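Local structure of glycosyl hydrolase family 26 (Bacteroides ovatus, 4ZXO) at residues A[124-129]-A[181-186]; A[162-167]-A[189-194]; A[221-224]-A[228-231]; A[27-32]-A[280-285]. The protein hydrolyses beta-mannosidic linkages in mannans as a family 26 beta-mannanase and probably takes part in the breakdown of galactomannan. One frame throughout, in Å; residues are numbered along the deposited sequence.

Contact 1. Residues A[124-129]-A[181-186]; sequences SVMQGG and SEQYKT. With PO4 (phosphate ion), chain C.
The thioether of Met126 overlaps Thr186 and the backbone of the preceding turn of helix 181-197. Its SD lies 3.7 Å from CG2 of Thr186, and its CE comes equally close to the main-chain O of Gln183. On the other flank SD brushes CG of Gln183 at 4.1 Å, so the end of the methionine sits between two residues one helical turn apart. Bends at chi2 (-72°) and chi3 (92°) give the side chain this hooked shape and bring the methyl against the main-chain O of Gln183.

Thr186 meets the sulfur with its CB and methyl because its hydroxyl is engaged within the helix: OG1 donates to the O of Glu182 over 2.8 Å. That carbonyl also receives Thr186 N, and the two donors approach from opposite faces of its plane, which fixes the rotation of the threonine. Gln183 divides its length between two surroundings. CB and CG lie against the sulfur, whereas the extended chain carries the amide outward, where NE2 donates to O2 of a phosphate ion at 2.9 Å in a fairly straight bond (163°) and OE1 pairs with Ser180 N. The phosphate probably comes from the crystallisation liquor.

Met126 also begins a type II turn, closed by Gly129 N donating to Met126 O at 2.8 Å, with Gly128 in its third position. This surface packing joins the short helix 121-125 and the turn that follows it to helix 181-197, part of the outer helical layer of a TIM barrel.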
loop_
_atom_site.group_PDB
_atom_site.type_symbol
_atom_site.label_atom_id
_atom_site.label_comp_id
_atom_site.label_asym_id
_atom_site.label_seq_id
_atom_site.Cartn_x
_atom_site.Cartn_y
_atom_site.Cartn_z
ATOM N N SER A 124 21.970 -12.707 4.984
ATOM C CA SER A 124 21.713 -14.139 5.158
ATOM C C SER A 124 20.673 -14.707 4.167
ATOM O O SER A 124 20.557 -15.944 4.013
ATOM C CB SER A 124 21.254 -14.436 6.588
ATOM O OG SER A 124 19.854 -14.276 6.757
ATOM N N VAL A 125 19.910 -13.844 3.495
ATOM C CA VAL A 125 18.975 -14.385 2.505
ATOM C C VAL A 125 19.439 -14.199 1.067
ATOM O O VAL A 125 18.715 -14.549 0.133
ATOM C CB VAL A 125 17.525 -13.791 2.628
ATOM C CG1 VAL A 125 16.955 -14.069 4.005
ATOM C CG2 VAL A 125 17.479 -12.281 2.209
ATOM N N MET A 126 20.616 -13.625 0.888
ATOM C CA MET A 126 21.241 -13.581 -0.446
ATOM C C MET A 126 21.617 -14.979 -0.897
ATOM O O MET A 126 21.762 -15.870 -0.060
ATOM C CB MET A 126 22.473 -12.686 -0.431
ATOM C CG MET A 126 22.219 -11.257 0.068
ATOM S SD MET A 126 21.295 -10.189 -1.083
ATOM C CE MET A 126 19.564 -10.474 -0.521
ATOM N N GLN A 127 21.853 -15.137 -2.195
ATOM C CA GLN A 127 22.324 -16.408 -2.725
ATOM C C GLN A 127 23.525 -16.890 -1.913
ATOM O O GLN A 127 24.441 -16.115 -1.636
ATOM C CB GLN A 127 22.695 -16.255 -4.214
ATOM C CG GLN A 127 23.373 -17.467 -4.813
ATOM C CD GLN A 127 22.431 -18.614 -5.060
ATOM O OE1 GLN A 127 21.298 -18.419 -5.519
ATOM N NE2 GLN A 127 22.918 -19.843 -4.820
ATOM N N GLY A 128 23.535 -18.160 -1.527
ATOM C CA GLY A 128 24.629 -18.629 -0.702
ATOM C C GLY A 128 24.454 -18.427 0.798
ATOM O O GLY A 128 25.191 -18.999 1.602
ATOM N N GLY A 129 23.453 -17.661 1.207
ATOM C CA GLY A 129 23.259 -17.404 2.624
ATOM C C GLY A 129 22.439 -18.503 3.241
ATOM O O GLY A 129 21.698 -19.202 2.539
ATOM N N SER A 181 22.772 -1.047 -0.483
ATOM C CA SER A 181 21.872 -0.740 -1.584
ATOM C C SER A 181 21.714 -1.935 -2.530
ATOM O O SER A 181 20.614 -2.224 -2.980
ATOM C CB SER A 181 22.384 0.478 -2.344
ATOM O OG SER A 181 21.544 0.765 -3.431
ATOM N N GLU A 182 22.804 -2.630 -2.835
ATOM C CA GLU A 182 22.747 -3.762 -3.735
ATOM C C GLU A 182 22.043 -4.946 -3.110
ATOM O O GLU A 182 21.294 -5.647 -3.810
ATOM C CB GLU A 182 24.162 -4.168 -4.184
ATOM C CG GLU A 182 24.659 -3.205 -5.268
ATOM C CD GLU A 182 23.641 -2.944 -6.448
ATOM O OE1 GLU A 182 23.106 -3.911 -7.059
ATOM O OE2 GLU A 182 23.373 -1.737 -6.754
ATOM N N GLN A 183 22.288 -5.186 -1.821
ATOM C CA GLN A 183 21.563 -6.236 -1.131
ATOM C C GLN A 183 20.047 -5.973 -1.147
ATOM O O GLN A 183 19.225 -6.877 -1.404
ATOM C CB GLN A 183 22.044 -6.354 0.313
ATOM C CG GLN A 183 23.417 -7.050 0.393
ATOM C CD GLN A 183 24.028 -6.976 1.785
ATOM O OE1 GLN A 183 23.762 -6.047 2.571
ATOM N NE2 GLN A 183 24.828 -7.968 2.106
ATOM N N TYR A 184 19.665 -4.725 -0.838
ATOM C CA TYR A 184 18.249 -4.364 -0.840
ATOM C C TYR A 184 17.628 -4.574 -2.247
ATOM O O TYR A 184 16.502 -5.104 -2.389
ATOM C CB TYR A 184 18.082 -2.908 -0.383
ATOM C CG TYR A 184 16.638 -2.485 -0.392
ATOM C CD1 TYR A 184 15.754 -2.799 0.665
ATOM C CD2 TYR A 184 16.128 -1.782 -1.500
ATOM C CE1 TYR A 184 14.382 -2.419 0.614
ATOM C CE2 TYR A 184 14.788 -1.423 -1.541
ATOM C CZ TYR A 184 13.944 -1.724 -0.468
ATOM O OH TYR A 184 12.632 -1.359 -0.593
ATOM N N LYS A 185 18.341 -4.119 -3.289
ATOM C CA LYS A 185 17.810 -4.314 -4.649
ATOM C C LYS A 185 17.677 -5.784 -4.936
ATOM O O LYS A 185 16.770 -6.165 -5.652
ATOM C CB LYS A 185 18.701 -3.661 -5.720
ATOM C CG LYS A 185 18.700 -2.132 -5.634
ATOM C CD LYS A 185 19.681 -1.523 -6.606
ATOM C CE LYS A 185 19.809 -0.072 -6.327
ATOM N NZ LYS A 185 20.901 0.520 -7.235
ATOM N N THR A 186 18.581 -6.622 -4.396
ATOM C CA THR A 186 18.474 -8.069 -4.612
ATOM C C THR A 186 17.217 -8.645 -3.960
ATOM O O THR A 186 16.614 -9.562 -4.533
ATOM C CB THR A 186 19.712 -8.786 -4.082
ATOM O OG1 THR A 186 20.847 -8.243 -4.756
ATOM C CG2 THR A 186 19.648 -10.297 -4.349
HETATM P P PO4 C . 26.630 -7.539 5.899
HETATM O O1 PO4 C . 26.889 -6.067 5.973
HETATM O O2 PO4 C . 26.560 -7.952 4.468
HETATM O O3 PO4 C . 27.845 -8.284 6.550
HETATM O O4 PO4 C . 25.371 -7.761 6.688
#

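Contact 2. Residues A[162-167]-A[189-194]; sequences RPWHEH and RMTNDR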
loop_
_atom_site.group_PDB
_atom_site.type_symbol
_atom_site.label_atom_id
_atom_site.label_comp_id
_atom_site.label_asym_id
_atom_site.label_seq_id
_atom_site.Cartn_x
_atom_site.Cartn_y
_atom_site.Cartn_z
ATOM N N ARG A 162 3.177 -4.216 -2.185
ATOM C CA ARG A 162 4.103 -3.173 -1.710
ATOM C C ARG A 162 4.987 -3.722 -0.619
ATOM O O ARG A 162 4.863 -3.307 0.553
ATOM C CB ARG A 162 3.248 -1.977 -1.195
ATOM C CG ARG A 162 4.020 -0.753 -0.875
ATOM C CD ARG A 162 3.064 0.382 -0.517
ATOM N NE ARG A 162 2.288 0.105 0.682
ATOM C CZ ARG A 162 2.640 0.514 1.922
ATOM N NH1 ARG A 162 3.823 1.126 2.132
ATOM N NH2 ARG A 162 1.853 0.238 2.972
ATOM N N PRO A 163 5.882 -4.649 -0.942
ATOM C CA PRO A 163 6.747 -5.243 0.076
ATOM C C PRO A 163 7.943 -4.303 0.358
ATOM O O PRO A 163 8.163 -3.355 -0.403
ATOM C CB PRO A 163 7.233 -6.538 -0.602
ATOM C CG PRO A 163 7.341 -6.116 -2.064
ATOM C CD PRO A 163 6.069 -5.292 -2.262
ATOM N N TRP A 164 8.709 -4.589 1.400
ATOM C CA TRP A 164 10.022 -3.929 1.600
ATOM C C TRP A 164 9.874 -2.419 1.702
ATOM O O TRP A 164 10.693 -1.637 1.192
ATOM C CB TRP A 164 11.004 -4.264 0.456
ATOM C CG TRP A 164 11.035 -5.741 0.085
ATOM C CD1 TRP A 164 10.811 -6.284 -1.163
ATOM C CD2 TRP A 164 11.236 -6.854 0.977
ATOM N NE1 TRP A 164 10.869 -7.654 -1.102
ATOM C CE2 TRP A 164 11.121 -8.036 0.192
ATOM C CE3 TRP A 164 11.467 -6.969 2.370
ATOM C CZ2 TRP A 164 11.288 -9.310 0.737
ATOM C CZ3 TRP A 164 11.622 -8.244 2.907
ATOM C CH2 TRP A 164 11.504 -9.386 2.093
ATOM N N HIS A 165 8.817 -1.996 2.368
ATOM C CA HIS A 165 8.492 -0.566 2.435
ATOM C C HIS A 165 9.349 0.201 3.471
ATOM O O HIS A 165 9.998 -0.377 4.342
ATOM C CB HIS A 165 6.977 -0.415 2.707
ATOM C CG HIS A 165 6.529 -0.884 4.051
ATOM N ND1 HIS A 165 6.671 -2.189 4.491
ATOM C CD2 HIS A 165 5.832 -0.226 5.017
ATOM C CE1 HIS A 165 6.130 -2.288 5.697
ATOM N NE2 HIS A 165 5.598 -1.113 6.028
ATOM N N GLU A 166 9.334 1.512 3.356
ATOM C CA GLU A 166 9.953 2.385 4.365
ATOM C C GLU A 166 11.402 2.029 4.488
ATOM O O GLU A 166 12.003 2.043 5.589
ATOM C CB GLU A 166 9.211 2.314 5.718
ATOM C CG GLU A 166 7.848 2.983 5.555
ATOM C CD GLU A 166 6.892 2.859 6.689
ATOM O OE1 GLU A 166 7.309 2.495 7.785
ATOM O OE2 GLU A 166 5.675 3.171 6.476
ATOM N N HIS A 167 12.033 1.783 3.329
ATOM C CA HIS A 167 13.386 1.226 3.382
ATOM C C HIS A 167 14.475 2.257 3.613
ATOM O O HIS A 167 15.655 1.878 3.805
ATOM C CB HIS A 167 13.681 0.473 2.089
ATOM C CG HIS A 167 13.809 1.369 0.919
ATOM N ND1 HIS A 167 12.711 1.800 0.186
ATOM C CD2 HIS A 167 14.905 1.940 0.359
ATOM C CE1 HIS A 167 13.141 2.604 -0.771
ATOM N NE2 HIS A 167 14.462 2.714 -0.680
ATOM N N ARG A 189 14.713 -8.115 -6.551
ATOM C CA ARG A 189 14.866 -9.029 -7.661
ATOM C C ARG A 189 14.436 -10.455 -7.329
ATOM O O ARG A 189 13.752 -11.107 -8.148
ATOM C CB ARG A 189 16.306 -8.994 -8.142
ATOM C CG ARG A 189 16.609 -7.661 -8.860
ATOM C CD ARG A 189 17.785 -7.783 -9.803
ATOM N NE ARG A 189 18.940 -8.261 -9.071
ATOM C CZ ARG A 189 19.826 -7.494 -8.414
ATOM N NH1 ARG A 189 20.821 -8.114 -7.786
ATOM N NH2 ARG A 189 19.752 -6.144 -8.433
ATOM N N MET A 190 14.793 -10.943 -6.141
ATOM C CA MET A 190 14.297 -12.267 -5.686
ATOM C C MET A 190 12.790 -12.322 -5.627
ATOM O O MET A 190 12.167 -13.287 -6.034
ATOM C CB MET A 190 14.836 -12.621 -4.291
ATOM C CG MET A 190 16.286 -12.944 -4.268
ATOM S SD MET A 190 16.973 -12.857 -2.582
ATOM C CE MET A 190 15.957 -14.027 -1.701
ATOM N N THR A 191 12.179 -11.261 -5.097
ATOM C CA THR A 191 10.715 -11.232 -5.020
ATOM C C THR A 191 10.094 -11.283 -6.409
ATOM O O THR A 191 9.202 -12.089 -6.684
ATOM C CB THR A 191 10.277 -9.966 -4.302
ATOM O OG1 THR A 191 10.888 -9.910 -2.990
ATOM C CG2 THR A 191 8.723 -9.872 -4.177
ATOM N N ASN A 192 10.577 -10.414 -7.286
ATOM C CA ASN A 192 10.016 -10.383 -8.643
ATOM C C ASN A 192 10.252 -11.698 -9.341
ATOM O O ASN A 192 9.357 -12.215 -10.017
ATOM C CB ASN A 192 10.633 -9.238 -9.413
ATOM C CG ASN A 192 10.099 -9.127 -10.804
ATOM O OD1 ASN A 192 8.906 -8.872 -11.009
ATOM N ND2 ASN A 192 10.989 -9.289 -11.789
ATOM N N ASP A 193 11.436 -12.289 -9.154
ATOM C CA ASP A 193 11.723 -13.552 -9.847
ATOM C C ASP A 193 10.779 -14.665 -9.423
ATOM O O ASP A 193 10.274 -15.447 -10.247
ATOM C CB ASP A 193 13.172 -13.988 -9.594
ATOM C CG ASP A 193 14.187 -13.092 -10.305
ATOM O OD1 ASP A 193 13.794 -12.285 -11.185
ATOM O OD2 ASP A 193 15.389 -13.196 -9.956
ATOM N N ARG A 194 10.539 -14.755 -8.125
ATOM C CA ARG A 194 9.697 -15.842 -7.675
ATOM C C ARG A 194 8.257 -15.592 -8.103
ATOM O O ARG A 194 7.532 -16.538 -8.524
ATOM C CB ARG A 194 9.749 -16.052 -6.152
ATOM C CG ARG A 194 11.047 -16.442 -5.574
ATOM C CD ARG A 194 11.645 -17.639 -6.279
ATOM N NE ARG A 194 10.955 -18.871 -5.950
ATOM C CZ ARG A 194 11.277 -20.038 -6.518
ATOM N NH1 ARG A 194 12.268 -20.110 -7.412
ATOM N NH2 ARG A 194 10.598 -21.142 -6.216
#
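Trp164 points the pyrrole edge of its indole at Thr191, joining the loop that leaves strand 159-162 of the TIM barrel to the outer helix 181-197. The two side chains run roughly antiparallel and pass alongside one another, meeting at an edge of the indole: Thr191 OG1 lies only 5° out of the ring plane, and NE1 donates to it over 2.9 Å at an angle of 160°. The threonine CB follows in the same plane, 4.0 Å from NE1, so the indole approaches the helix rim first.

One face of the indole is taken by its neighbour in sequence, Pro163, whose CB stands 3.6 Å above the plane, displaced toward the rim. Met135 of helix 132-147 and Leu187 of helix 181-197 also pack on the tryptophan, which is buried. With a leucine here, the hydroxyl of Thr191 would probably lose its indole N-H donor, and a gap would open between the loop and the two helices.

Thr191 is set for this role by its first torsion (chi1 -57°), which lays OG1 beside its own backbone N and lets it reach back along the helix. There it bonds to the carbonyl O of Leu187, its stronger polar partner. The buried oxygen thus mediates between helix and loop, accepting the N-H of the indole while turning its own hydrogen to Leu187 O.

Contact 3. Residues A[221-224]-A[228-231]; sequences ERYP and IIDV
Ile229 fits against both Tyr223 and Pro224, and its CG1 is the atom they share: Tyr223 CE1 and Pro224 CG each lie 3.6 Å from it. This is the tight part of the contact. The tyrosine crosses the isoleucine obliquely, bringing CE1 and the phenolic oxygen close to the branch point as well, with OH 3.7 Å from Ile229 CB. The proline ring meets the same side chain at about a right angle. With CG anti to the backbone N (chi1 -178°), the tyrosine ring extends toward the returning chain, where OH is hydrogen-bonded to Asp226 OD1 in the bend between the segments. With an alanine here, CB and CG1 of Ile229 would probably lose the ring packed against them, and Asp226 its phenolic partner.

The contact is looser at Ile228. Its CD1 stands 4.1 Å from Pro224 CB and somewhat nearer, 3.7 Å, to the proline's carbonyl O; Pro224 itself is partly exposed. Farther out, the exposed Glu221 forms a salt bridge with its neighbour Arg222, whose NE reaches OE1 at 3.3 Å. The oxygen lies near the guanidinium plane, but NE meets it from above the carboxylate plane.

Inward, Tyr207 of strand 203-207 meets the Tyr223 ring edge-to-face and also touches Pro224 and Ile229, placing the contact against the TIM barrel where the chain enters strand 231-235. Between the two segments the chemistry is apolar: ring, proline and branched chain pack together across the bend, and the polar tyrosine oxygen is satisfied within the same bend.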
loop_
_atom_site.group_PDB
_atom_site.type_symbol
_atom_site.label_atom_id
_atom_site.label_comp_id
_atom_site.label_asym_id
_atom_site.label_seq_id
_atom_site.Cartn_x
_atom_site.Cartn_y
_atom_site.Cartn_z
ATOM N N GLU A 221 18.034 5.941 -4.630
ATOM C CA GLU A 221 19.327 5.286 -4.382
ATOM C C GLU A 221 19.188 3.759 -4.295
ATOM O O GLU A 221 20.062 3.029 -4.747
ATOM C CB GLU A 221 19.930 5.813 -3.071
ATOM C CG GLU A 221 21.342 5.325 -2.829
ATOM C CD GLU A 221 21.648 4.761 -1.452
ATOM O OE1 GLU A 221 20.777 4.397 -0.610
ATOM O OE2 GLU A 221 22.846 4.702 -1.195
ATOM N N ARG A 222 18.080 3.291 -3.709
ATOM C CA ARG A 222 17.880 1.847 -3.563
ATOM C C ARG A 222 16.770 1.293 -4.482
ATOM O O ARG A 222 16.137 0.225 -4.189
ATOM C CB ARG A 222 17.573 1.519 -2.089
ATOM C CG ARG A 222 18.772 1.782 -1.229
ATOM C CD ARG A 222 18.661 1.323 0.213
ATOM N NE ARG A 222 20.005 1.520 0.778
ATOM C CZ ARG A 222 20.541 0.771 1.738
ATOM N NH1 ARG A 222 19.832 -0.231 2.290
ATOM N NH2 ARG A 222 21.808 1.011 2.134
ATOM N N TYR A 223 16.517 2.012 -5.559
ATOM C CA TYR A 223 15.473 1.639 -6.504
ATOM C C TYR A 223 15.927 0.465 -7.368
ATOM O O TYR A 223 16.983 0.560 -8.021
ATOM C CB TYR A 223 15.174 2.855 -7.386
ATOM C CG TYR A 223 14.084 2.697 -8.399
ATOM C CD1 TYR A 223 12.751 2.617 -8.048
ATOM C CD2 TYR A 223 14.385 2.744 -9.749
ATOM C CE1 TYR A 223 11.784 2.485 -8.977
ATOM C CE2 TYR A 223 13.390 2.669 -10.723
ATOM C CZ TYR A 223 12.090 2.542 -10.327
ATOM O OH TYR A 223 11.127 2.476 -11.320
ATOM N N PRO A 224 15.113 -0.622 -7.407
ATOM C CA PRO A 224 15.570 -1.830 -8.106
ATOM C C PRO A 224 15.341 -1.776 -9.626
ATOM O O PRO A 224 15.758 -2.686 -10.329
ATOM C CB PRO A 224 14.737 -2.942 -7.457
ATOM C CG PRO A 224 13.397 -2.209 -7.113
ATOM C CD PRO A 224 13.871 -0.846 -6.622
ATOM N N ILE A 228 11.032 -3.579 -12.730
ATOM C CA ILE A 228 10.474 -4.258 -11.560
ATOM C C ILE A 228 9.332 -3.439 -10.968
ATOM O O ILE A 228 8.270 -3.983 -10.649
ATOM C CB ILE A 228 11.593 -4.506 -10.499
ATOM C CG1 ILE A 228 12.559 -5.572 -11.046
ATOM C CG2 ILE A 228 11.006 -4.949 -9.175
ATOM C CD1 ILE A 228 13.787 -5.764 -10.211
ATOM N N ILE A 229 9.551 -2.134 -10.803
ATOM C CA ILE A 229 8.604 -1.286 -10.076
ATOM C C ILE A 229 7.573 -0.722 -11.044
ATOM O O ILE A 229 7.905 -0.296 -12.146
ATOM C CB ILE A 229 9.322 -0.133 -9.352
ATOM C CG1 ILE A 229 10.308 -0.696 -8.280
ATOM C CG2 ILE A 229 8.283 0.810 -8.694
ATOM C CD1 ILE A 229 9.594 -1.585 -7.178
ATOM N N ASP A 230 6.320 -0.733 -10.621
ATOM C CA ASP A 230 5.211 -0.145 -11.398
ATOM C C ASP A 230 4.658 1.154 -10.807
ATOM O O ASP A 230 4.121 1.976 -11.553
ATOM C CB ASP A 230 4.061 -1.152 -11.503
ATOM C CG ASP A 230 4.509 -2.405 -12.139
ATOM O OD1 ASP A 230 4.915 -2.342 -13.310
ATOM O OD2 ASP A 230 4.517 -3.453 -11.501
ATOM N N VAL A 231 4.758 1.329 -9.482
ATOM C CA VAL A 231 4.143 2.492 -8.815
ATOM C C VAL A 231 5.167 3.097 -7.875
ATOM O O VAL A 231 5.772 2.365 -7.075
ATOM C CB VAL A 231 2.908 2.085 -7.993
ATOM C CG1 VAL A 231 2.345 3.310 -7.201
ATOM C CG2 VAL A 231 1.862 1.402 -8.909
#

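Contact 4. Residues A[27-32]-A[280-285]; sequences ILFGHH and LWWTGT
CZ3 of Trp282 approaches the CE1-CZ side of the Phe29 ring obliquely: CE1 of the phenylalanine lies 3.9 Å from CZ3 of the tryptophan, with CZ close behind at 4.0 Å. The ring centres, taken for the six-membered part of the indole, are 6.0 Å apart and the planes stand at 75°. The pair is oblique, a limited touch between two buried side chains. A chi1 of -175° sends the phenyl ring out from strand 27-32, while the indole reaches in from the first turn of helix 281-290.

Around this touch lies a cluster of aromatic rings. Phe324 of helix 321-328 packs edge-to-face with both partners, and Val300 of the neighbouring strand 295-300 lies against Phe29. Trp281 brings its CE3 over the centre of the six-membered ring of Trp282, 3.7 Å above the plane. The indole N-H end of Trp282 is tied in turn to Ser320 OG, and Thr283 OG1 to Asp323, so the helix start is linked to the chain around helix 321-328. The Phe29 side chain is about 8 Å from a potassium ion whose site includes Ser328, Ser330 and Ile333.

The contact joins the first strand of the TIM barrel to a helix of its outer layer. Its chemistry is purely apolar across the two segments, and the polar N-H of the indole is satisfied at Ser320, while a carbon of the six-membered ring, CZ3, makes the touch with the phenylalanine.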
loop_
_atom_site.group_PDB
_atom_site.type_symbol
_atom_site.label_atom_id
_atom_site.label_comp_id
_atom_site.label_asym_id
_atom_site.label_seq_id
_atom_site.Cartn_x
_atom_site.Cartn_y
_atom_site.Cartn_z
ATOM N N ILE A 27 -7.984 11.202 -7.468
ATOM C CA ILE A 27 -7.179 10.458 -6.494
ATOM C C ILE A 27 -8.065 9.454 -5.770
ATOM O O ILE A 27 -8.973 9.858 -5.050
ATOM C CB ILE A 27 -6.553 11.389 -5.447
ATOM C CG1 ILE A 27 -5.776 12.554 -6.067
ATOM C CG2 ILE A 27 -5.602 10.584 -4.547
ATOM C CD1 ILE A 27 -5.295 13.597 -5.066
ATOM N N LEU A 28 -7.825 8.155 -5.937
ATOM C CA LEU A 28 -8.597 7.174 -5.151
ATOM C C LEU A 28 -8.303 7.289 -3.701
ATOM O O LEU A 28 -7.150 7.390 -3.329
ATOM C CB LEU A 28 -8.266 5.746 -5.618
ATOM C CG LEU A 28 -8.683 5.412 -7.068
ATOM C CD1 LEU A 28 -7.811 4.229 -7.616
ATOM C CD2 LEU A 28 -10.167 5.098 -7.129
ATOM N N PHE A 29 -9.339 7.247 -2.862
ATOM C CA PHE A 29 -9.113 7.252 -1.433
ATOM C C PHE A 29 -9.036 5.846 -0.876
ATOM O O PHE A 29 -9.889 5.005 -1.213
ATOM C CB PHE A 29 -10.221 7.996 -0.708
ATOM C CG PHE A 29 -9.950 8.126 0.775
ATOM C CD1 PHE A 29 -8.994 9.041 1.247
ATOM C CD2 PHE A 29 -10.554 7.285 1.684
ATOM C CE1 PHE A 29 -8.694 9.132 2.635
ATOM C CE2 PHE A 29 -10.252 7.378 3.056
ATOM C CZ PHE A 29 -9.338 8.300 3.531
ATOM N N GLY A 30 -8.066 5.616 0.031
ATOM C CA GLY A 30 -7.787 4.306 0.560
ATOM C C GLY A 30 -7.786 4.213 2.084
ATOM O O GLY A 30 -7.478 5.188 2.779
ATOM N N HIS A 31 -8.052 3.010 2.586
ATOM C CA HIS A 31 -7.950 2.749 3.999
ATOM C C HIS A 31 -7.485 1.303 4.222
ATOM O O HIS A 31 -8.050 0.355 3.644
ATOM C CB HIS A 31 -9.323 2.980 4.640
ATOM C CG HIS A 31 -9.337 2.825 6.146
ATOM N ND1 HIS A 31 -10.402 2.254 6.818
ATOM C CD2 HIS A 31 -8.437 3.186 7.095
ATOM C CE1 HIS A 31 -10.159 2.264 8.123
ATOM N NE2 HIS A 31 -8.955 2.803 8.316
ATOM N N HIS A 32 -6.506 1.129 5.086
ATOM C CA HIS A 32 -6.018 -0.189 5.467
ATOM C C HIS A 32 -7.019 -0.924 6.373
ATOM O O HIS A 32 -7.627 -0.351 7.287
ATOM C CB HIS A 32 -4.649 -0.062 6.189
ATOM C CG HIS A 32 -3.922 -1.366 6.330
ATOM N ND1 HIS A 32 -3.183 -1.940 5.294
ATOM C CD2 HIS A 32 -3.838 -2.226 7.381
ATOM C CE1 HIS A 32 -2.674 -3.094 5.714
ATOM N NE2 HIS A 32 -3.039 -3.276 6.987
ATOM N N LEU A 280 -10.633 19.489 11.451
ATOM C CA LEU A 280 -10.610 19.960 10.054
ATOM C C LEU A 280 -9.425 19.391 9.304
ATOM O O LEU A 280 -8.960 19.995 8.345
ATOM C CB LEU A 280 -10.544 21.485 9.988
ATOM C CG LEU A 280 -11.739 22.225 10.599
ATOM C CD1 LEU A 280 -11.530 23.711 10.531
ATOM C CD2 LEU A 280 -12.998 21.851 9.845
ATOM N N TRP A 281 -8.942 18.225 9.727
ATOM C CA TRP A 281 -7.692 17.714 9.121
ATOM C C TRP A 281 -7.822 17.440 7.642
ATOM O O TRP A 281 -6.913 17.745 6.865
ATOM C CB TRP A 281 -7.205 16.429 9.797
ATOM C CG TRP A 281 -5.815 16.048 9.369
ATOM C CD1 TRP A 281 -4.661 16.688 9.713
ATOM C CD2 TRP A 281 -5.441 14.962 8.537
ATOM N NE1 TRP A 281 -3.592 16.082 9.136
ATOM C CE2 TRP A 281 -4.035 15.010 8.402
ATOM C CE3 TRP A 281 -6.158 13.962 7.858
ATOM C CZ2 TRP A 281 -3.317 14.089 7.628
ATOM C CZ3 TRP A 281 -5.422 13.004 7.080
ATOM C CH2 TRP A 281 -4.008 13.087 7.000
ATOM N N TRP A 282 -8.956 16.869 7.249
ATOM C CA TRP A 282 -9.127 16.375 5.869
ATOM C C TRP A 282 -9.145 17.507 4.842
ATOM O O TRP A 282 -8.405 17.454 3.847
ATOM C CB TRP A 282 -10.427 15.552 5.774
ATOM C CG TRP A 282 -10.412 14.427 6.743
ATOM C CD1 TRP A 282 -10.986 14.396 7.986
ATOM C CD2 TRP A 282 -9.679 13.211 6.611
ATOM N NE1 TRP A 282 -10.663 13.213 8.635
ATOM C CE2 TRP A 282 -9.897 12.447 7.791
ATOM C CE3 TRP A 282 -8.914 12.664 5.585
ATOM C CZ2 TRP A 282 -9.309 11.205 8.003
ATOM C CZ3 TRP A 282 -8.351 11.408 5.778
ATOM C CH2 TRP A 282 -8.553 10.695 6.993
ATOM N N THR A 283 -9.987 18.530 5.066
ATOM C CA THR A 283 -10.025 19.647 4.120
ATOM C C THR A 283 -9.049 20.727 4.441
ATOM O O THR A 283 -8.689 21.526 3.574
ATOM C CB THR A 283 -11.420 20.330 4.027
ATOM O OG1 THR A 283 -11.785 20.912 5.302
ATOM C CG2 THR A 283 -12.457 19.288 3.610
ATOM N N GLY A 284 -8.607 20.774 5.683
ATOM C CA GLY A 284 -7.755 21.876 6.070
ATOM C C GLY A 284 -6.275 21.603 5.999
ATOM O O GLY A 284 -5.485 22.524 5.949
ATOM N N THR A 285 -5.899 20.336 6.033
ATOM C CA THR A 285 -4.473 19.958 5.940
ATOM C C THR A 285 -4.209 19.009 4.769
ATOM O O THR A 285 -3.408 19.314 3.905
ATOM C CB THR A 285 -4.007 19.318 7.247
ATOM O OG1 THR A 285 -4.160 20.283 8.289
ATOM C CG2 THR A 285 -2.543 18.953 7.206
#

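Overall arrangement
From the N terminus, strand 27-32 is the first segment met, and contact 4 pairs it with the helix start at 280-285, closing a long loop in which the other three contacts are nested. Contact 1 opens at 124-129 and contact 2 at 162-167; both end on helix 181-197, and since 162-167 precedes 181-186 the two cross. Contact 3 follows in series as a short bend leading into strand 231-235. Contacts 1, 2 and 3 touch one another, with Tyr184 OH hydrogen-bonded to Trp164 O between the first two, and together gather barrel loops round helix 181-197. Contact 4 lies across the chain's centre from contacts 1 and 2, its centre about 37 Å from that of contact 1.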